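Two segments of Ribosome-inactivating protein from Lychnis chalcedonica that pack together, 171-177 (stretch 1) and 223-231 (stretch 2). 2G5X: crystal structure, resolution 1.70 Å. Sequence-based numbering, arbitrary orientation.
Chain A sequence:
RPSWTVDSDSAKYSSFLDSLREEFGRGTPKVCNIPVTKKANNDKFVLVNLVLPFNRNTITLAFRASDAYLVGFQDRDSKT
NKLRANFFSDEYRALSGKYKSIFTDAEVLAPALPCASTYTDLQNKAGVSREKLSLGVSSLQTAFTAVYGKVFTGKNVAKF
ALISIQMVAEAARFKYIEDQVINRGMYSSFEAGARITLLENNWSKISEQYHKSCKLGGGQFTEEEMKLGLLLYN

Stretch 1 171-177: AARFKYI
Stretch 2 223-231: EEEMKLGLL

A break between two helices of stretch 1 (171-177) meets an irregular segment of stretch 2 (223-231), no two touching residues being closer than 48 in sequence, burying 504 Å². Residues 171-173 end one helix, F174 (phi/psi -114/116) leaves helical geometry and occupies the N-cap position of the next, and 175-177 begin that helix. In stretch 2, 223-225 have helical phi/psi, a type I turn runs from E224 to K227 (K227 N to E224 O, 3.2 Å), and 227-231 are largely extended, apart from G229 (-103/-13). The two backbones run in opposite directions: CA atoms pair R173 with L230 (4.8 Å), F174 with L228 (4.7 Å, a single beta bridge) and Y176 with E225 (5.4 Å).

A172 offers its backbone, with O 3.5 Å from G229 C; an ideal CB on G229 would lie 2.7 Å from A172 O, so the bare glycine permits this approach. R173 (m, t, t) points its CB away, yet its O, free at the helix end, accepts a nearly straight hydrogen bond from G229 N (2.8 Å, 168°) and lies 3.4 Å from L228 CA in a CA-H...O contact. F174 (chi1 m, chi2 -90°) places CE1 3.5 Å from CD2 of L228 (m, t), an apolar contact; E225 O sits at the ring edge, 3.9 Å from CD1. K175 N donates to K227 O (3.1 Å, 146°), completing the bridge; its m, m, m, t side chain starts toward stretch 2, CG 4.0 Å from G229 N, then leads away. Y176 (chi1 t, chi2 88°) lays one ring face against E225 (m, t), whose CG stands 3.9 Å from the Y176 ring centroid, a CH-pi contact. Water 1 accepts from Y176 N (2.9 Å) and donates to E225 O (2.9 Å) and K227 O (2.6 Å), tying the new helix start to the turn.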

ATOM      1  N   ALA A 171      -6.291  -0.114   3.390  1.00  6.71           N
ATOM      2  CA  ALA A 171      -6.972   0.921   4.166  1.00  6.58           C
ATOM      3  C   ALA A 171      -7.525   1.989   3.218  1.00  7.04           C
ATOM      4  O   ALA A 171      -8.584   2.564   3.466  1.00  7.37           O
ATOM      5  CB  ALA A 171      -6.005   1.555   5.169  1.00  7.72           C
ATOM      6  N   ALA A 172      -6.805   2.262   2.136  1.00  6.55           N
ATOM      7  CA  ALA A 172      -7.274   3.251   1.167  1.00  5.43           C
ATOM      8  C   ALA A 172      -8.550   2.742   0.492  1.00  5.19           C
ATOM      9  O   ALA A 172      -9.508   3.494   0.282  1.00  4.54           O
ATOM     10  CB  ALA A 172      -6.195   3.512   0.118  1.00  6.12           C
ATOM     11  N   ARG A 173      -8.559   1.458   0.157  1.00  5.86           N
ATOM     12  CA  ARG A 173      -9.708   0.837  -0.498  1.00  5.94           C
ATOM     13  C   ARG A 173     -10.948   0.739   0.386  1.00  6.51           C
ATOM     14  O   ARG A 173     -12.061   1.033  -0.061  1.00  6.72           O
ATOM     15  CB  ARG A 173      -9.343  -0.574  -0.961  1.00  6.26           C
ATOM     16  CG  ARG A 173      -8.310  -0.646  -2.072  1.00  7.22           C
ATOM     17  CD  ARG A 173      -7.762  -2.062  -2.174  1.00  8.86           C
ATOM     18  NE  ARG A 173      -6.868  -2.249  -3.313  1.00  9.79           N
ATOM     19  CZ  ARG A 173      -5.793  -3.030  -3.290  1.00 10.80           C
ATOM     20  NH1 ARG A 173      -5.474  -3.687  -2.180  1.00 12.39           N
ATOM     21  NH2 ARG A 173      -5.046  -3.175  -4.376  1.00  9.65           N
ATOM     22  N   PHE A 174     -10.746   0.325   1.635  1.00  5.39           N
ATOM     23  CA  PHE A 174     -11.843   0.115   2.587  1.00  6.46           C
ATOM     24  C   PHE A 174     -11.889   1.044   3.796  1.00  6.92           C
ATOM     25  O   PHE A 174     -10.997   1.000   4.645  1.00  6.79           O
ATOM     26  CB  PHE A 174     -11.784  -1.324   3.112  1.00  5.94           C
ATOM     27  CG  PHE A 174     -11.967  -2.371   2.051  1.00  6.37           C
ATOM     28  CD1 PHE A 174     -13.237  -2.846   1.739  1.00  6.53           C
ATOM     29  CD2 PHE A 174     -10.870  -2.883   1.363  1.00  6.95           C
ATOM     30  CE1 PHE A 174     -13.414  -3.818   0.758  1.00  6.14           C
ATOM     31  CE2 PHE A 174     -11.034  -3.856   0.378  1.00  7.46           C
ATOM     32  CZ  PHE A 174     -12.312  -4.326   0.075  1.00  5.87           C
ATOM     33  N   LYS A 175     -12.940   1.858   3.892  1.00  5.71           N
ATOM     34  CA  LYS A 175     -13.093   2.761   5.032  1.00  7.10           C
ATOM     35  C   LYS A 175     -13.140   1.948   6.332  1.00  7.57           C
ATOM     36  O   LYS A 175     -12.662   2.397   7.376  1.00  7.45           O
ATOM     37  CB  LYS A 175     -14.382   3.586   4.906  1.00  8.05           C
ATOM     38  CG  LYS A 175     -14.386   4.604   3.766  1.00 12.48           C
ATOM     39  CD  LYS A 175     -13.392   5.726   4.017  1.00 13.93           C
ATOM     40  CE  LYS A 175     -13.764   6.525   5.264  1.00 15.03           C
ATOM     41  NZ  LYS A 175     -12.765   7.596   5.564  1.00 15.99           N
ATOM     42  N   TYR A 176     -13.719   0.754   6.261  1.00  8.11           N
ATOM     43  CA  TYR A 176     -13.824  -0.123   7.425  1.00  8.03           C
ATOM     44  C   TYR A 176     -12.437  -0.494   7.955  1.00  7.93           C
ATOM     45  O   TYR A 176     -12.222  -0.554   9.163  1.00  8.17           O
ATOM     46  CB  TYR A 176     -14.579  -1.405   7.052  1.00  9.00           C
ATOM     47  CG  TYR A 176     -14.886  -2.318   8.226  1.00  8.07           C
ATOM     48  CD1 TYR A 176     -16.047  -2.152   8.980  1.00  8.90           C
ATOM     49  CD2 TYR A 176     -14.009  -3.341   8.587  1.00  9.48           C
ATOM     50  CE1 TYR A 176     -16.333  -2.986  10.065  1.00  9.99           C
ATOM     51  CE2 TYR A 176     -14.282  -4.177   9.671  1.00  9.83           C
ATOM     52  CZ  TYR A 176     -15.446  -3.995  10.404  1.00 10.42           C
ATOM     53  OH  TYR A 176     -15.724  -4.822  11.472  1.00 12.71           O
ATOM     54  N   ILE A 177     -11.500  -0.743   7.045  1.00  6.97           N
ATOM     55  CA  ILE A 177     -10.146  -1.117   7.433  1.00  7.09           C
ATOM     56  C   ILE A 177      -9.380   0.093   7.959  1.00  7.62           C
ATOM     57  O   ILE A 177      -8.605  -0.021   8.903  1.00  7.16           O
ATOM     58  CB  ILE A 177      -9.410  -1.784   6.253  1.00  7.68           C
ATOM     59  CG1 ILE A 177     -10.145  -3.080   5.886  1.00  8.46           C
ATOM     60  CG2 ILE A 177      -7.959  -2.069   6.622  1.00  9.05           C
ATOM     61  CD1 ILE A 177      -9.550  -3.848   4.725  1.00  8.93           C
ATOM     62  N   GLU A 223     -23.268  -3.270   5.403  1.00 11.14           N
ATOM     63  CA  GLU A 223     -23.181  -2.019   4.665  1.00 13.16           C
ATOM     64  C   GLU A 223     -21.923  -1.246   5.071  1.00 12.46           C
ATOM     65  O   GLU A 223     -21.289  -0.598   4.238  1.00 11.76           O
ATOM     66  CB  GLU A 223     -24.433  -1.176   4.913  1.00 16.04           C
ATOM     67  CG  GLU A 223     -24.465   0.126   4.136  1.00 21.95           C
ATOM     68  CD  GLU A 223     -25.820   0.802   4.187  1.00 25.54           C
ATOM     69  OE1 GLU A 223     -25.930   1.946   3.693  1.00 29.63           O
ATOM     70  OE2 GLU A 223     -26.775   0.190   4.715  1.00 28.63           O
ATOM     71  N   GLU A 224     -21.557  -1.330   6.347  1.00 11.10           N
ATOM     72  CA  GLU A 224     -20.369  -0.635   6.841  1.00 11.69           C
ATOM     73  C   GLU A 224     -19.079  -1.271   6.323  1.00  9.86           C
ATOM     74  O   GLU A 224     -18.129  -0.572   5.972  1.00  9.85           O
ATOM     75  CB  GLU A 224     -20.359  -0.614   8.374  1.00 12.46           C
ATOM     76  CG  GLU A 224     -21.488   0.205   8.984  1.00 16.92           C
ATOM     77  CD  GLU A 224     -22.823  -0.517   8.961  1.00 18.57           C
ATOM     78  OE1 GLU A 224     -23.868   0.166   8.959  1.00 22.16           O
ATOM     79  OE2 GLU A 224     -22.830  -1.766   8.960  1.00 20.25           O
ATOM     80  N   GLU A 225     -19.043  -2.597   6.280  1.00 10.53           N
ATOM     81  CA  GLU A 225     -17.866  -3.295   5.779  1.00  8.97           C
ATOM     82  C   GLU A 225     -17.648  -2.968   4.305  1.00  9.00           C
ATOM     83  O   GLU A 225     -16.509  -2.892   3.836  1.00  8.76           O
ATOM     84  CB  GLU A 225     -18.029  -4.808   5.949  1.00 11.08           C
ATOM     85  CG  GLU A 225     -17.669  -5.316   7.331  1.00 10.71           C
ATOM     86  CD  GLU A 225     -18.063  -6.766   7.544  1.00 11.81           C
ATOM     87  OE1 GLU A 225     -17.512  -7.394   8.473  1.00 11.83           O
ATOM     88  OE2 GLU A 225     -18.929  -7.275   6.796  1.00  9.64           O
ATOM     89  N   MET A 226     -18.747  -2.750   3.585  1.00  8.90           N
ATOM     90  CA  MET A 226     -18.688  -2.452   2.158  1.00 10.23           C
ATOM     91  C   MET A 226     -18.461  -0.985   1.798  1.00 10.09           C
ATOM     92  O   MET A 226     -18.352  -0.652   0.618  1.00 11.04           O
ATOM     93  CB  MET A 226     -19.963  -2.947   1.464  1.00 10.79           C
ATOM     94  CG  MET A 226     -20.145  -4.459   1.503  1.00 11.21           C
ATOM     95  SD  MET A 226     -21.491  -5.027   0.437  1.00 17.43           S
ATOM     96  CE  MET A 226     -22.908  -4.628   1.455  1.00 16.39           C
ATOM     97  N   LYS A 227     -18.385  -0.112   2.798  1.00  9.46           N
ATOM     98  CA  LYS A 227     -18.172   1.312   2.547  1.00  9.25           C
ATOM     99  C   LYS A 227     -16.772   1.530   1.966  1.00  9.59           C
ATOM    100  O   LYS A 227     -15.780   1.581   2.699  1.00  8.50           O
ATOM    101  CB  LYS A 227     -18.321   2.104   3.849  1.00 13.04           C
ATOM    102  CG  LYS A 227     -18.873   3.512   3.677  1.00 18.44           C
ATOM    103  CD  LYS A 227     -20.396   3.516   3.752  1.00 24.25           C
ATOM    104  CE  LYS A 227     -20.974   4.854   3.317  1.00 26.36           C
ATOM    105  NZ  LYS A 227     -22.462   4.874   3.399  1.00 29.88           N
ATOM    106  N   LEU A 228     -16.688   1.671   0.648  1.00  8.69           N
ATOM    107  CA  LEU A 228     -15.391   1.847  -0.001  1.00  7.24           C
ATOM    108  C   LEU A 228     -14.857   3.275  -0.020  1.00  7.11           C
ATOM    109  O   LEU A 228     -15.622   4.240  -0.078  1.00  7.69           O
ATOM    110  CB  LEU A 228     -15.455   1.309  -1.433  1.00  7.01           C
ATOM    111  CG  LEU A 228     -15.889  -0.152  -1.552  1.00  6.46           C
ATOM    112  CD1 LEU A 228     -15.860  -0.572  -3.009  1.00  8.13           C
ATOM    113  CD2 LEU A 228     -14.973  -1.043  -0.722  1.00  8.28           C
ATOM    114  N   GLY A 229     -13.532   3.391   0.050  1.00  7.06           N
ATOM    115  CA  GLY A 229     -12.877   4.687   0.008  1.00  6.17           C
ATOM    116  C   GLY A 229     -12.282   4.927  -1.370  1.00  7.44           C
ATOM    117  O   GLY A 229     -11.882   6.042  -1.703  1.00  7.31           O
ATOM    118  N   LEU A 230     -12.220   3.866  -2.170  1.00  7.41           N
ATOM    119  CA  LEU A 230     -11.688   3.927  -3.529  1.00  6.73           C
ATOM    120  C   LEU A 230     -12.376   2.828  -4.328  1.00  7.42           C
ATOM    121  O   LEU A 230     -12.449   1.685  -3.877  1.00  7.69           O
ATOM    122  CB  LEU A 230     -10.168   3.687  -3.527  1.00  7.85           C
ATOM    123  CG  LEU A 230      -9.469   3.607  -4.893  1.00  6.64           C
ATOM    124  CD1 LEU A 230      -9.501   4.973  -5.571  1.00  8.96           C
ATOM    125  CD2 LEU A 230      -8.021   3.148  -4.717  1.00  7.37           C
ATOM    126  N   LEU A 231     -12.893   3.169  -5.503  1.00  7.29           N
ATOM    127  CA  LEU A 231     -13.561   2.173  -6.331  1.00  7.71           C
ATOM    128  C   LEU A 231     -12.659   1.723  -7.462  1.00  8.16           C
ATOM    129  O   LEU A 231     -11.815   2.477  -7.938  1.00  7.55           O
ATOM    130  CB  LEU A 231     -14.851   2.733  -6.947  1.00  8.02           C
ATOM    131  CG  LEU A 231     -15.980   3.232  -6.043  1.00  8.20           C
ATOM    132  CD1 LEU A 231     -17.192   3.556  -6.905  1.00 11.20           C
ATOM    133  CD2 LEU A 231     -16.342   2.175  -5.017  1.00 11.67           C
TER
HETATM  134  O   HOH W   1     -14.889  -0.525   3.963  1.00  8.51           O
HETATM  135  O   HOH W   2     -18.406  -6.415  10.838  1.00 10.72           O